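PDB 6DGM: phosphoglycerol transferase GacH from Streptococcus pyogenes MGAS5005, which probably transfers glycerol phosphate onto streptococcal rhamnose polysaccharide, through a manganese-binding domain of the alkaline phosphatase clan, the part present here. Local coordinates for residues E12-I17 with K359-D364; D38-Y43 with E197-S202; G88-E93 with V111-V116; H233-Y238 with P273-D278. One frame throughout, in Å; residues are numbered along the deposited sequence.

Contact 1 (E12-I17 with K359-D364); sequences ETIASI and KNIQYD
Ile-14 and Asn-360 are the residues whose CA atoms come nearest between helix segments 12-17 and 359-364, whose axes come within 10.2 Å at 118° between their N-to-C directions. The gap is filled by side chains. Ile-14 reaches the other helix with CD1, 3.6 Å from Asn-360 O and 4.0 Å from Asp-364 CB. One turn on, Ile-17 uses both branches. Its CD1 sits 3.6 Å from Asn-360 CB, and the two side chains cross at about a right angle. Its CG2, anti to the backbone N, meets Ile-361 CD1 at 3.8 Å. Ile-17 and Ile-361 slide past each other in opposite directions. Thr-13 adds its methyl, CG2, which lies 3.8 Å from Asn-360 ND2. No hydrogen bond crosses between the segments. The polar ends turn to other partners. Thr-13 OG1 bonds Asn-8 O, and Asn-360 ND2 bonds Asn-356 O and Asn-8 OD1. Asp-364 OD1 takes Tyr-9 OH and Tyr-371 N, while its OD2 takes Leu-372 N. The contact joins the N-terminal helix 11-29 to helix 349-365 near the C-terminus, away from the metal and ligand sites. Its chemistry implies a join made by methyl packing, with Asn-360 ND2 held by Asn-8 and by its own helix at Asn-356, and the buried Asp-364 carboxylate by Tyr-9 before the first helix and by amides after the second.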
loop_
_atom_site.group_PDB
_atom_site.type_symbol
_atom_site.label_atom_id
_atom_site.label_comp_id
_atom_site.label_asym_id
_atom_site.label_seq_id
_atom_site.Cartn_x
_atom_site.Cartn_y
_atom_site.Cartn_z
ATOM N N GLU A 12 -19.621 -2.036 -25.846
ATOM C CA GLU A 12 -19.513 -3.466 -26.122
ATOM C C GLU A 12 -18.250 -4.057 -25.509
ATOM O O GLU A 12 -18.270 -5.173 -24.974
ATOM C CB GLU A 12 -19.572 -3.713 -27.635
ATOM C CG GLU A 12 -20.954 -3.509 -28.234
ATOM C CD GLU A 12 -21.014 -3.839 -29.724
ATOM O OE1 GLU A 12 -19.940 -4.059 -30.329
ATOM O OE2 GLU A 12 -22.135 -3.880 -30.291
ATOM N N THR A 13 -17.137 -3.330 -25.566
ATOM C CA THR A 13 -15.922 -3.833 -24.934
ATOM C C THR A 13 -16.088 -3.964 -23.424
ATOM O O THR A 13 -15.663 -4.963 -22.833
ATOM C CB THR A 13 -14.745 -2.919 -25.285
ATOM O OG1 THR A 13 -14.437 -3.071 -26.673
ATOM C CG2 THR A 13 -13.517 -3.248 -24.438
ATOM N N ILE A 14 -16.684 -2.964 -22.781
ATOM C CA ILE A 14 -16.914 -3.051 -21.338
ATOM C C ILE A 14 -17.830 -4.229 -21.018
ATOM O O ILE A 14 -17.604 -4.958 -20.047
ATOM C CB ILE A 14 -17.465 -1.716 -20.797
ATOM C CG1 ILE A 14 -16.397 -0.618 -20.811
ATOM C CG2 ILE A 14 -18.047 -1.903 -19.405
ATOM C CD1 ILE A 14 -15.231 -0.855 -19.897
ATOM N N ALA A 15 -18.861 -4.453 -21.840
ATOM C CA ALA A 15 -19.737 -5.602 -21.616
ATOM C C ALA A 15 -18.958 -6.913 -21.706
ATOM O O ALA A 15 -19.159 -7.822 -20.888
ATOM C CB ALA A 15 -20.906 -5.580 -22.607
ATOM N N SER A 16 -18.060 -7.033 -22.691
ATOM C CA SER A 16 -17.284 -8.262 -22.839
ATOM C C SER A 16 -16.388 -8.489 -21.630
ATOM O O SER A 16 -16.245 -9.624 -21.150
ATOM C CB SER A 16 -16.425 -8.206 -24.105
ATOM O OG SER A 16 -17.242 -8.042 -25.247
ATOM N N ILE A 17 -15.768 -7.418 -21.131
ATOM C CA ILE A 17 -14.899 -7.526 -19.964
ATOM C C ILE A 17 -15.712 -7.926 -18.749
ATOM O O ILE A 17 -15.311 -8.806 -17.977
ATOM C CB ILE A 17 -14.155 -6.197 -19.727
ATOM C CG1 ILE A 17 -13.225 -5.894 -20.895
ATOM C CG2 ILE A 17 -13.382 -6.229 -18.413
ATOM C CD1 ILE A 17 -12.757 -4.443 -20.921
ATOM N N LYS A 359 -7.157 -1.366 -18.496
ATOM C CA LYS A 359 -7.197 0.029 -18.928
ATOM C C LYS A 359 -8.616 0.459 -19.286
ATOM O O LYS A 359 -9.023 1.589 -18.999
ATOM C CB LYS A 359 -6.257 0.244 -20.112
ATOM C CG LYS A 359 -4.776 0.191 -19.759
ATOM C CD LYS A 359 -3.877 0.143 -20.979
ATOM C CE LYS A 359 -2.420 0.070 -20.554
ATOM N NZ LYS A 359 -1.491 -0.090 -21.694
ATOM N N ASN A 360 -9.389 -0.427 -19.912
ATOM C CA ASN A 360 -10.769 -0.080 -20.236
ATOM C C ASN A 360 -11.592 0.155 -18.974
ATOM O O ASN A 360 -12.374 1.113 -18.906
ATOM C CB ASN A 360 -11.394 -1.139 -21.140
ATOM C CG ASN A 360 -11.100 -0.888 -22.606
ATOM O OD1 ASN A 360 -11.590 0.081 -23.183
ATOM N ND2 ASN A 360 -10.272 -1.735 -23.209
ATOM N N ILE A 361 -11.417 -0.694 -17.954
ATOM C CA ILE A 361 -12.116 -0.499 -16.683
ATOM C C ILE A 361 -11.660 0.795 -16.020
ATOM O O ILE A 361 -12.467 1.595 -15.524
ATOM C CB ILE A 361 -11.877 -1.711 -15.762
ATOM C CG1 ILE A 361 -12.481 -2.984 -16.371
ATOM C CG2 ILE A 361 -12.416 -1.434 -14.340
ATOM C CD1 ILE A 361 -13.992 -2.938 -16.600
ATOM N N GLN A 362 -10.345 0.997 -15.982
ATOM C CA GLN A 362 -9.749 2.154 -15.322
ATOM C C GLN A 362 -10.182 3.446 -15.986
ATOM O O GLN A 362 -10.481 4.439 -15.302
ATOM C CB GLN A 362 -8.233 1.976 -15.404
ATOM C CG GLN A 362 -7.391 3.033 -14.708
ATOM C CD GLN A 362 -5.958 2.572 -14.506
ATOM O OE1 GLN A 362 -5.593 1.447 -14.862
ATOM N NE2 GLN A 362 -5.127 3.454 -13.957
ATOM N N TYR A 363 -10.228 3.461 -17.316
ATOM C CA TYR A 363 -10.742 4.627 -18.017
ATOM C C TYR A 363 -12.222 4.816 -17.716
ATOM O O TYR A 363 -12.663 5.930 -17.398
ATOM C CB TYR A 363 -10.491 4.468 -19.518
ATOM C CG TYR A 363 -10.873 5.673 -20.330
ATOM C CD1 TYR A 363 -10.013 6.749 -20.458
ATOM C CD2 TYR A 363 -12.107 5.742 -20.966
ATOM C CE1 TYR A 363 -10.361 7.851 -21.195
ATOM C CE2 TYR A 363 -12.463 6.841 -21.697
ATOM C CZ TYR A 363 -11.598 7.887 -21.813
ATOM O OH TYR A 363 -11.976 8.981 -22.551
ATOM N N ASP A 364 -12.992 3.726 -17.752
ATOM C CA ASP A 364 -14.433 3.850 -17.599
ATOM C C ASP A 364 -14.803 4.519 -16.284
ATOM O O ASP A 364 -15.748 5.319 -16.232
ATOM C CB ASP A 364 -15.101 2.481 -17.670
ATOM C CG ASP A 364 -16.601 2.590 -17.743
ATOM O OD1 ASP A 364 -17.069 3.074 -18.801
ATOM O OD2 ASP A 364 -17.299 2.225 -16.759
#

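Contact 2 (D38-Y43 with E197-S202); sequences DQTVIY and ESQFFS
Phe-200 pushes the edge of its ring into the face of Tyr-43. Phe-200 CE1 stands 3.9 Å above the tyrosine plane, over its centre, in a T-shaped stack with planes at 72°. CG of Phe-200 is anti to the backbone N (chi1 177°), which places the start of the ring beside its own carbonyl carbon. Val-41 CG1 fills the hollow alongside, 3.9 Å from Phe-200 CD1. On the other face of the sheet, Ile-42 and Phe-201 lie side by side and point the same way, with Ile-42 CG1 3.8 Å from Phe-201 CD1. Ile-189 of helix 182-192 packs against both. The backbones are adjacent parallel strands in the central mixed sheet of this alkaline phosphatase-like domain. Val-41 N bonds Gln-199 O, Phe-201 N bonds Val-41 O, and Tyr-43 N bonds Phe-201 O. At the start of the pair a side chain extends this ladder: Gln-199 N donates to Thr-40 OG1 at 2.9 Å, with an N-H...O angle of 165°. Thr-40 CG2 rests 3.4 Å from Gln-199 O. A water bonded to Thr-40 OG1 at 2.7 Å is also hydrogen-bonded to Glu-197 O and Gln-199 OE1, linking the three oxygens. Gln-199 OE1 also accepts from Asn-194 N.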
loop_
_atom_site.group_PDB
_atom_site.type_symbol
_atom_site.label_atom_id
_atom_site.label_comp_id
_atom_site.label_asym_id
_atom_site.label_seq_id
_atom_site.Cartn_x
_atom_site.Cartn_y
_atom_site.Cartn_z
ATOM N N ASP A 38 -15.402 -10.523 6.829
ATOM C CA ASP A 38 -15.184 -11.194 8.105
ATOM C C ASP A 38 -13.801 -10.914 8.684
ATOM O O ASP A 38 -13.501 -11.365 9.789
ATOM C CB ASP A 38 -15.341 -12.711 7.962
ATOM C CG ASP A 38 -16.753 -13.137 7.653
ATOM O OD1 ASP A 38 -17.711 -12.412 8.005
ATOM O OD2 ASP A 38 -16.897 -14.228 7.078
ATOM N N GLN A 39 -12.952 -10.204 7.956
ATOM C CA GLN A 39 -11.600 -9.900 8.380
ATOM C C GLN A 39 -11.518 -8.414 8.705
ATOM O O GLN A 39 -12.030 -7.574 7.954
ATOM C CB GLN A 39 -10.582 -10.125 7.244
ATOM C CG GLN A 39 -10.964 -11.122 6.184
ATOM C CD GLN A 39 -10.730 -12.545 6.617
ATOM O OE1 GLN A 39 -9.776 -12.838 7.339
ATOM N NE2 GLN A 39 -11.601 -13.445 6.175
ATOM N N THR A 40 -10.830 -8.082 9.788
ATOM C CA THR A 40 -10.369 -6.714 9.996
ATOM C C THR A 40 -9.039 -6.550 9.276
ATOM O O THR A 40 -8.165 -7.416 9.351
ATOM C CB THR A 40 -10.256 -6.410 11.484
ATOM O OG1 THR A 40 -11.583 -6.171 11.984
ATOM C CG2 THR A 40 -9.358 -5.203 11.772
ATOM N N VAL A 41 -8.921 -5.473 8.525
ATOM C CA VAL A 41 -7.814 -5.268 7.603
ATOM C C VAL A 41 -7.184 -3.918 7.899
ATOM O O VAL A 41 -7.898 -2.916 8.059
ATOM C CB VAL A 41 -8.285 -5.356 6.138
ATOM C CG1 VAL A 41 -7.189 -4.888 5.230
ATOM C CG2 VAL A 41 -8.709 -6.807 5.818
ATOM N N ILE A 42 -5.857 -3.905 7.996
ATOM C CA ILE A 42 -5.073 -2.707 8.273
ATOM C C ILE A 42 -4.098 -2.507 7.118
ATOM O O ILE A 42 -3.241 -3.363 6.881
ATOM C CB ILE A 42 -4.305 -2.832 9.596
ATOM C CG1 ILE A 42 -5.270 -3.027 10.772
ATOM C CG2 ILE A 42 -3.437 -1.592 9.801
ATOM C CD1 ILE A 42 -4.608 -3.600 12.025
ATOM N N TYR A 43 -4.237 -1.402 6.395
ATOM C CA TYR A 43 -3.265 -1.010 5.379
ATOM C C TYR A 43 -2.309 -0.038 6.050
ATOM O O TYR A 43 -2.728 1.033 6.493
ATOM C CB TYR A 43 -3.930 -0.360 4.165
ATOM C CG TYR A 43 -4.504 -1.312 3.139
ATOM C CD1 TYR A 43 -4.766 -2.639 3.451
ATOM C CD2 TYR A 43 -4.802 -0.875 1.858
ATOM C CE1 TYR A 43 -5.304 -3.503 2.505
ATOM C CE2 TYR A 43 -5.334 -1.729 0.909
ATOM C CZ TYR A 43 -5.583 -3.033 1.230
ATOM O OH TYR A 43 -6.108 -3.892 0.281
ATOM N N GLU A 197 -16.421 -6.041 15.756
ATOM C CA GLU A 197 -16.677 -5.464 14.449
ATOM C C GLU A 197 -15.581 -5.894 13.479
ATOM O O GLU A 197 -14.469 -6.240 13.876
ATOM C CB GLU A 197 -16.669 -3.932 14.503
ATOM C CG GLU A 197 -17.659 -3.319 15.469
ATOM C CD GLU A 197 -19.098 -3.421 15.018
ATOM O OE1 GLU A 197 -19.372 -3.486 13.793
ATOM O OE2 GLU A 197 -19.988 -3.438 15.903
ATOM N N SER A 198 -15.917 -5.865 12.195
ATOM C CA SER A 198 -14.928 -5.943 11.123
ATOM C C SER A 198 -14.591 -4.523 10.697
ATOM O O SER A 198 -15.478 -3.763 10.272
ATOM C CB SER A 198 -15.475 -6.739 9.937
ATOM O OG SER A 198 -15.600 -8.106 10.286
ATOM N N GLN A 199 -13.310 -4.163 10.813
ATOM C CA GLN A 199 -12.858 -2.804 10.595
ATOM C C GLN A 199 -11.828 -2.741 9.476
ATOM O O GLN A 199 -11.083 -3.694 9.227
ATOM C CB GLN A 199 -12.235 -2.235 11.879
ATOM C CG GLN A 199 -13.200 -2.159 13.044
ATOM C CD GLN A 199 -12.462 -1.899 14.343
ATOM O OE1 GLN A 199 -11.660 -2.724 14.779
ATOM N NE2 GLN A 199 -12.703 -0.746 14.941
ATOM N N PHE A 200 -11.799 -1.599 8.799
ATOM C CA PHE A 200 -10.763 -1.297 7.818
ATOM C C PHE A 200 -10.018 -0.052 8.267
ATOM O O PHE A 200 -10.623 1.012 8.460
ATOM C CB PHE A 200 -11.321 -1.082 6.411
ATOM C CG PHE A 200 -10.246 -0.698 5.433
ATOM C CD1 PHE A 200 -9.406 -1.669 4.926
ATOM C CD2 PHE A 200 -10.030 0.621 5.096
ATOM C CE1 PHE A 200 -8.392 -1.336 4.067
ATOM C CE2 PHE A 200 -9.000 0.962 4.242
ATOM C CZ PHE A 200 -8.188 -0.029 3.730
ATOM N N PHE A 201 -8.706 -0.185 8.420
ATOM C CA PHE A 201 -7.839 0.921 8.797
ATOM C C PHE A 201 -6.942 1.275 7.626
ATOM O O PHE A 201 -6.326 0.391 7.029
ATOM C CB PHE A 201 -6.913 0.506 9.944
ATOM C CG PHE A 201 -7.594 0.350 11.284
ATOM C CD1 PHE A 201 -8.281 -0.813 11.606
ATOM C CD2 PHE A 201 -7.494 1.345 12.235
ATOM C CE1 PHE A 201 -8.878 -0.962 12.850
ATOM C CE2 PHE A 201 -8.066 1.205 13.473
ATOM C CZ PHE A 201 -8.770 0.041 13.788
ATOM N N SER A 202 -6.853 2.568 7.318
ATOM C CA SER A 202 -5.865 3.084 6.379
ATOM C C SER A 202 -4.930 3.986 7.161
ATOM O O SER A 202 -5.335 5.061 7.612
ATOM C CB SER A 202 -6.510 3.870 5.245
ATOM O OG SER A 202 -5.490 4.315 4.339
HETATM O O HOH W 1 -11.822 -5.470 14.574
#

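Contact 3 (G88-E93 with V111-V116); sequences GTANME and VLYSEV. With MN (manganese (II) ion), chain C; 1GP (sn-glycerol-1-phosphate), chain D.
Asn-91 OD1 is gripped by two donors. Leu-112 N reaches it at 2.8 Å along a nearly straight N-H...O line of 170°. A water donates to the same oxygen and accepts from Tyr-113 N, so one side chain serves two amides at the start of helix 112-115. ND2 of the same Asn-91 amide bonds Ser-110 O, which fixes its rotation. Tyr-113 OH donates to Glu-93 OE2 at 2.8 Å, from above the carboxylate plane, which stands 85° from the ring plane. Ala-90 O lies over the ring face, and Ala-90 CB is 3.8 Å from Tyr-113 CD2. Glu-93 OE2 also bonds Tyr-152 OH, while OE1 forms a salt bridge with NE of Arg-148, a ligand-pocket residue. Thr-89 OG1 binds manganese at 2.0 Å, while Gly-88 N bonds 1GP O3P at 2.9 Å. Helix 89-98 thus starts at the manganese and glycerol phosphate site, touching strand 40-46 through Thr-89 and Glu-93, with Tyr-113 wedged between it and helix 148-154.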
loop_
_atom_site.group_PDB
_atom_site.type_symbol
_atom_site.label_atom_id
_atom_site.label_comp_id
_atom_site.label_asym_id
_atom_site.label_seq_id
_atom_site.Cartn_x
_atom_site.Cartn_y
_atom_site.Cartn_z
ATOM N N GLY A 88 5.977 10.964 -2.764
ATOM C CA GLY A 88 4.916 10.335 -3.525
ATOM C C GLY A 88 3.951 9.500 -2.714
ATOM O O GLY A 88 3.137 8.782 -3.300
ATOM N N THR A 89 4.011 9.590 -1.385
ATOM C CA THR A 89 3.197 8.804 -0.473
ATOM C C THR A 89 1.762 8.624 -0.928
ATOM O O THR A 89 1.270 7.490 -1.059
ATOM C CB THR A 89 3.237 9.563 0.866
ATOM O OG1 THR A 89 4.586 9.962 1.117
ATOM C CG2 THR A 89 2.697 8.719 1.999
ATOM N N ALA A 90 1.065 9.736 -1.145
ATOM C CA ALA A 90 -0.362 9.668 -1.428
ATOM C C ALA A 90 -0.673 8.954 -2.737
ATOM O O ALA A 90 -1.785 8.417 -2.890
ATOM C CB ALA A 90 -0.932 11.090 -1.426
ATOM N N ASN A 91 0.285 8.908 -3.676
ATOM C CA ASN A 91 0.045 8.190 -4.924
ATOM C C ASN A 91 0.095 6.689 -4.700
ATOM O O ASN A 91 -0.714 5.951 -5.272
ATOM C CB ASN A 91 1.040 8.627 -5.988
ATOM C CG ASN A 91 0.801 10.039 -6.437
ATOM O OD1 ASN A 91 -0.334 10.512 -6.416
ATOM N ND2 ASN A 91 1.860 10.734 -6.821
ATOM N N MET A 92 1.024 6.210 -3.874
ATOM C CA MET A 92 1.007 4.791 -3.518
ATOM C C MET A 92 -0.246 4.464 -2.717
ATOM O O MET A 92 -0.906 3.439 -2.950
ATOM C CB MET A 92 2.279 4.424 -2.755
ATOM C CG MET A 92 3.405 3.886 -3.664
ATOM S SD MET A 92 3.900 4.952 -5.024
ATOM C CE MET A 92 4.750 6.259 -4.143
ATOM N N GLU A 93 -0.619 5.359 -1.807
ATOM C CA GLU A 93 -1.814 5.183 -0.994
ATOM C C GLU A 93 -3.058 5.004 -1.859
ATOM O O GLU A 93 -3.831 4.055 -1.665
ATOM C CB GLU A 93 -1.946 6.420 -0.114
ATOM C CG GLU A 93 -2.985 6.347 0.998
ATOM C CD GLU A 93 -3.124 7.702 1.658
ATOM O OE1 GLU A 93 -2.105 8.419 1.727
ATOM O OE2 GLU A 93 -4.249 8.072 2.057
ATOM N N VAL A 111 -0.452 14.208 -8.735
ATOM C CA VAL A 111 -1.009 13.663 -7.497
ATOM C C VAL A 111 -2.405 13.126 -7.771
ATOM O O VAL A 111 -3.312 13.888 -8.124
ATOM C CB VAL A 111 -1.020 14.701 -6.355
ATOM C CG1 VAL A 111 -1.734 14.133 -5.138
ATOM C CG2 VAL A 111 0.410 15.106 -6.013
ATOM N N LEU A 112 -2.572 11.809 -7.600
ATOM C CA LEU A 112 -3.835 11.154 -7.917
ATOM C C LEU A 112 -4.984 11.678 -7.068
ATOM O O LEU A 112 -6.095 11.862 -7.573
ATOM C CB LEU A 112 -3.670 9.640 -7.749
ATOM C CG LEU A 112 -2.693 9.062 -8.785
ATOM C CD1 LEU A 112 -2.176 7.703 -8.376
ATOM C CD2 LEU A 112 -3.367 8.983 -10.148
ATOM N N TYR A 113 -4.746 11.934 -5.782
ATOM C CA TYR A 113 -5.812 12.396 -4.914
ATOM C C TYR A 113 -6.337 13.772 -5.317
ATOM O O TYR A 113 -7.475 14.114 -4.967
ATOM C CB TYR A 113 -5.308 12.473 -3.460
ATOM C CG TYR A 113 -5.361 11.192 -2.647
ATOM C CD1 TYR A 113 -6.048 10.072 -3.090
ATOM C CD2 TYR A 113 -4.734 11.120 -1.408
ATOM C CE1 TYR A 113 -6.116 8.924 -2.339
ATOM C CE2 TYR A 113 -4.797 9.976 -0.639
ATOM C CZ TYR A 113 -5.494 8.869 -1.110
ATOM O OH TYR A 113 -5.593 7.702 -0.380
ATOM N N SER A 114 -5.531 14.575 -6.008
ATOM C CA SER A 114 -5.949 15.898 -6.445
ATOM C C SER A 114 -6.483 15.921 -7.865
ATOM O O SER A 114 -7.382 16.709 -8.159
ATOM C CB SER A 114 -4.772 16.876 -6.394
ATOM O OG SER A 114 -4.306 17.055 -5.068
ATOM N N GLU A 115 -5.950 15.075 -8.752
ATOM C CA GLU A 115 -6.239 15.164 -10.175
ATOM C C GLU A 115 -7.125 14.051 -10.717
ATOM O O GLU A 115 -7.695 14.218 -11.802
ATOM C CB GLU A 115 -4.934 15.132 -10.974
ATOM C CG GLU A 115 -4.016 16.289 -10.633
ATOM C CD GLU A 115 -2.675 16.195 -11.300
ATOM O OE1 GLU A 115 -2.632 16.018 -12.536
ATOM O OE2 GLU A 115 -1.645 16.311 -10.596
ATOM N N VAL A 116 -7.191 12.909 -10.042
ATOM C CA VAL A 116 -7.967 11.770 -10.527
ATOM C C VAL A 116 -9.116 11.434 -9.567
ATOM O O VAL A 116 -10.272 11.339 -9.996
ATOM C CB VAL A 116 -7.079 10.539 -10.786
ATOM C CG1 VAL A 116 -7.951 9.302 -11.125
ATOM C CG2 VAL A 116 -6.112 10.799 -11.914
HETATM MN MN MN C . 6.355 9.116 1.723
HETATM C C3 1GP D . 2.714 14.046 4.870
HETATM O O3 1GP D . 2.199 11.901 3.829
HETATM C C2 1GP D . 2.802 13.194 3.622
HETATM O O2 1GP D . 1.380 14.449 5.170
HETATM C C1 1GP D . 4.249 13.026 3.183
HETATM O O1P 1GP D . 4.311 12.496 1.855
HETATM O O2P 1GP D . 6.691 11.342 1.577
HETATM O O3P 1GP D . 5.330 12.431 -0.394
HETATM O O4P 1GP D . 6.397 13.873 1.410
HETATM P P 1GP D . 5.743 12.493 1.093
HETATM O O HOH W 2 -2.474 10.766 -4.588
#

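Contact 4 (H233-Y238 with P273-D278); sequences HNLTSY and PGLYPD
Tyr-238 and Pro-273 cross at about a right angle, and the proline presents its CB-CG-CD rim to one face of the tyrosine ring, with CG nearest. Pro-273 CG makes a CH-pi contact 3.8 Å from the centroid of the Tyr-238 ring, 17° off the ring normal. The tyrosine hydroxyl is bonded to Ser-48 O and Ser-50 N, which fixes the far end of the ring. Leu-275 also crosses Tyr-238 at about a right angle, and its CD2 lies 3.8 Å from Tyr-238 CB. The other methyl, Leu-275 CD1, meets Leu-235 CB at 4.0 Å and sits over the centre of the Tyr-276 ring. Here the loop between strands 263-269 and 290-297 folds against the long helix 229-257, and Gly-274 is the centre of an inverse gamma turn. The same loop carries the manganese ligands Asp-270 and His-271 just ahead of Pro-273, whose side chain is about 9 Å from the metal. Leu-235 runs obliquely to Tyr-276, its CD1 3.6 Å from Tyr-276 OH. Val-58 of strand 58-60 touches both residues. On the polar side a water accepts from Asn-234 ND2 at 3.0 Å and donates to Leu-275 O.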
loop_
_atom_site.group_PDB
_atom_site.type_symbol
_atom_site.label_atom_id
_atom_site.label_comp_id
_atom_site.label_asym_id
_atom_site.label_seq_id
_atom_site.Cartn_x
_atom_site.Cartn_y
_atom_site.Cartn_z
ATOM N N HIS A 233 25.621 10.765 7.242
ATOM C CA HIS A 233 24.919 11.102 8.478
ATOM C C HIS A 233 23.425 10.856 8.336
ATOM O O HIS A 233 22.791 10.304 9.243
ATOM C CB HIS A 233 25.186 12.563 8.844
ATOM C CG HIS A 233 24.681 12.943 10.201
ATOM N ND1 HIS A 233 25.134 12.341 11.350
ATOM C CD2 HIS A 233 23.742 13.839 10.590
ATOM C CE1 HIS A 233 24.509 12.857 12.393
ATOM N NE2 HIS A 233 23.666 13.774 11.963
ATOM N N ASN A 234 22.840 11.272 7.209
ATOM C CA ASN A 234 21.432 10.995 6.971
ATOM C C ASN A 234 21.151 9.495 6.963
ATOM O O ASN A 234 20.170 9.036 7.555
ATOM C CB ASN A 234 20.999 11.609 5.644
ATOM C CG ASN A 234 20.661 13.074 5.765
ATOM O OD1 ASN A 234 20.252 13.543 6.815
ATOM N ND2 ASN A 234 20.841 13.808 4.681
ATOM N N LEU A 235 22.000 8.719 6.290
ATOM C CA LEU A 235 21.791 7.281 6.244
ATOM C C LEU A 235 21.877 6.677 7.636
ATOM O O LEU A 235 21.078 5.800 7.991
ATOM C CB LEU A 235 22.810 6.626 5.316
ATOM C CG LEU A 235 22.749 5.092 5.222
ATOM C CD1 LEU A 235 21.398 4.579 4.711
ATOM C CD2 LEU A 235 23.895 4.572 4.340
ATOM N N THR A 236 22.851 7.130 8.438
ATOM C CA THR A 236 22.987 6.624 9.801
ATOM C C THR A 236 21.767 6.970 10.639
ATOM O O THR A 236 21.232 6.113 11.348
ATOM C CB THR A 236 24.269 7.179 10.421
ATOM O OG1 THR A 236 25.394 6.614 9.744
ATOM C CG2 THR A 236 24.356 6.861 11.933
ATOM N N SER A 237 21.319 8.233 10.584
ATOM C CA SER A 237 20.140 8.633 11.345
ATOM C C SER A 237 18.912 7.840 10.912
ATOM O O SER A 237 18.106 7.413 11.750
ATOM C CB SER A 237 19.860 10.126 11.123
ATOM O OG SER A 237 20.977 10.918 11.484
ATOM N N TYR A 238 18.733 7.678 9.601
ATOM C CA TYR A 238 17.616 6.894 9.080
ATOM C C TYR A 238 17.684 5.445 9.548
ATOM O O TYR A 238 16.662 4.864 9.938
ATOM C CB TYR A 238 17.642 6.966 7.555
ATOM C CG TYR A 238 16.700 6.011 6.866
ATOM C CD1 TYR A 238 15.357 6.311 6.762
ATOM C CD2 TYR A 238 17.169 4.820 6.318
ATOM C CE1 TYR A 238 14.490 5.425 6.127
ATOM C CE2 TYR A 238 16.323 3.944 5.675
ATOM C CZ TYR A 238 14.980 4.251 5.596
ATOM O OH TYR A 238 14.127 3.372 4.955
ATOM N N PRO A 273 13.788 6.455 1.157
ATOM C CA PRO A 273 14.112 7.809 1.623
ATOM C C PRO A 273 14.980 8.524 0.603
ATOM O O PRO A 273 15.838 7.917 -0.044
ATOM C CB PRO A 273 14.893 7.552 2.908
ATOM C CG PRO A 273 15.570 6.232 2.654
ATOM C CD PRO A 273 14.529 5.421 1.911
ATOM N N GLY A 274 14.778 9.841 0.482
ATOM C CA GLY A 274 15.508 10.620 -0.495
ATOM C C GLY A 274 16.838 11.079 0.065
ATOM O O GLY A 274 17.073 12.285 0.251
ATOM N N LEU A 275 17.695 10.123 0.400
ATOM C CA LEU A 275 19.005 10.459 0.926
ATOM C C LEU A 275 20.163 9.862 0.152
ATOM O O LEU A 275 21.307 10.249 0.414
ATOM C CB LEU A 275 19.137 10.040 2.400
ATOM C CG LEU A 275 18.937 8.552 2.726
ATOM C CD1 LEU A 275 20.180 7.719 2.495
ATOM C CD2 LEU A 275 18.448 8.414 4.169
ATOM N N TYR A 276 19.902 8.948 -0.801
ATOM C CA TYR A 276 20.991 8.297 -1.505
ATOM C C TYR A 276 21.296 9.033 -2.805
ATOM O O TYR A 276 20.375 9.420 -3.528
ATOM C CB TYR A 276 20.588 6.877 -1.893
ATOM C CG TYR A 276 20.172 5.946 -0.782
ATOM C CD1 TYR A 276 21.131 5.284 -0.023
ATOM C CD2 TYR A 276 18.829 5.689 -0.514
ATOM C CE1 TYR A 276 20.776 4.410 0.973
ATOM C CE2 TYR A 276 18.453 4.808 0.497
ATOM C CZ TYR A 276 19.438 4.174 1.245
ATOM O OH TYR A 276 19.071 3.281 2.238
ATOM N N PRO A 277 22.572 9.205 -3.138
ATOM C CA PRO A 277 22.926 9.602 -4.505
ATOM C C PRO A 277 22.727 8.433 -5.456
ATOM O O PRO A 277 22.733 7.267 -5.054
ATOM C CB PRO A 277 24.404 9.984 -4.392
ATOM C CG PRO A 277 24.909 9.126 -3.290
ATOM C CD PRO A 277 23.761 8.955 -2.306
ATOM N N ASP A 278 22.539 8.750 -6.742
ATOM C CA ASP A 278 22.331 7.690 -7.724
ATOM C C ASP A 278 23.488 6.697 -7.734
ATOM O O ASP A 278 23.282 5.510 -8.017
ATOM C CB ASP A 278 22.125 8.267 -9.121
ATOM C CG ASP A 278 20.703 8.765 -9.358
ATOM O OD1 ASP A 278 19.820 8.560 -8.502
ATOM O OD2 ASP A 278 20.489 9.375 -10.431
HETATM O O HOH W 3 21.500 12.747 1.953
#

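All four contacts are largely buried, but they differ in place. Contacts 2 and 3 lie nearer the centre of the chain. The centre of contact 1 is about 25 Å from the chain's centre and that of contact 4 about 22 Å, on opposite sides. Contact 2 joins two sheet strands through a backbone ladder. Contact 3 relies on polar side chains and a water, and it alone includes a metal ligand. Contacts 1 and 4 have no direct hydrogen bond across them and depend on apolar groups, with rings prominent in contact 4. No two contacts use the same helix or strand. Along the chain, contact 1 encloses the other three, and contact 3 is nested within contact 2.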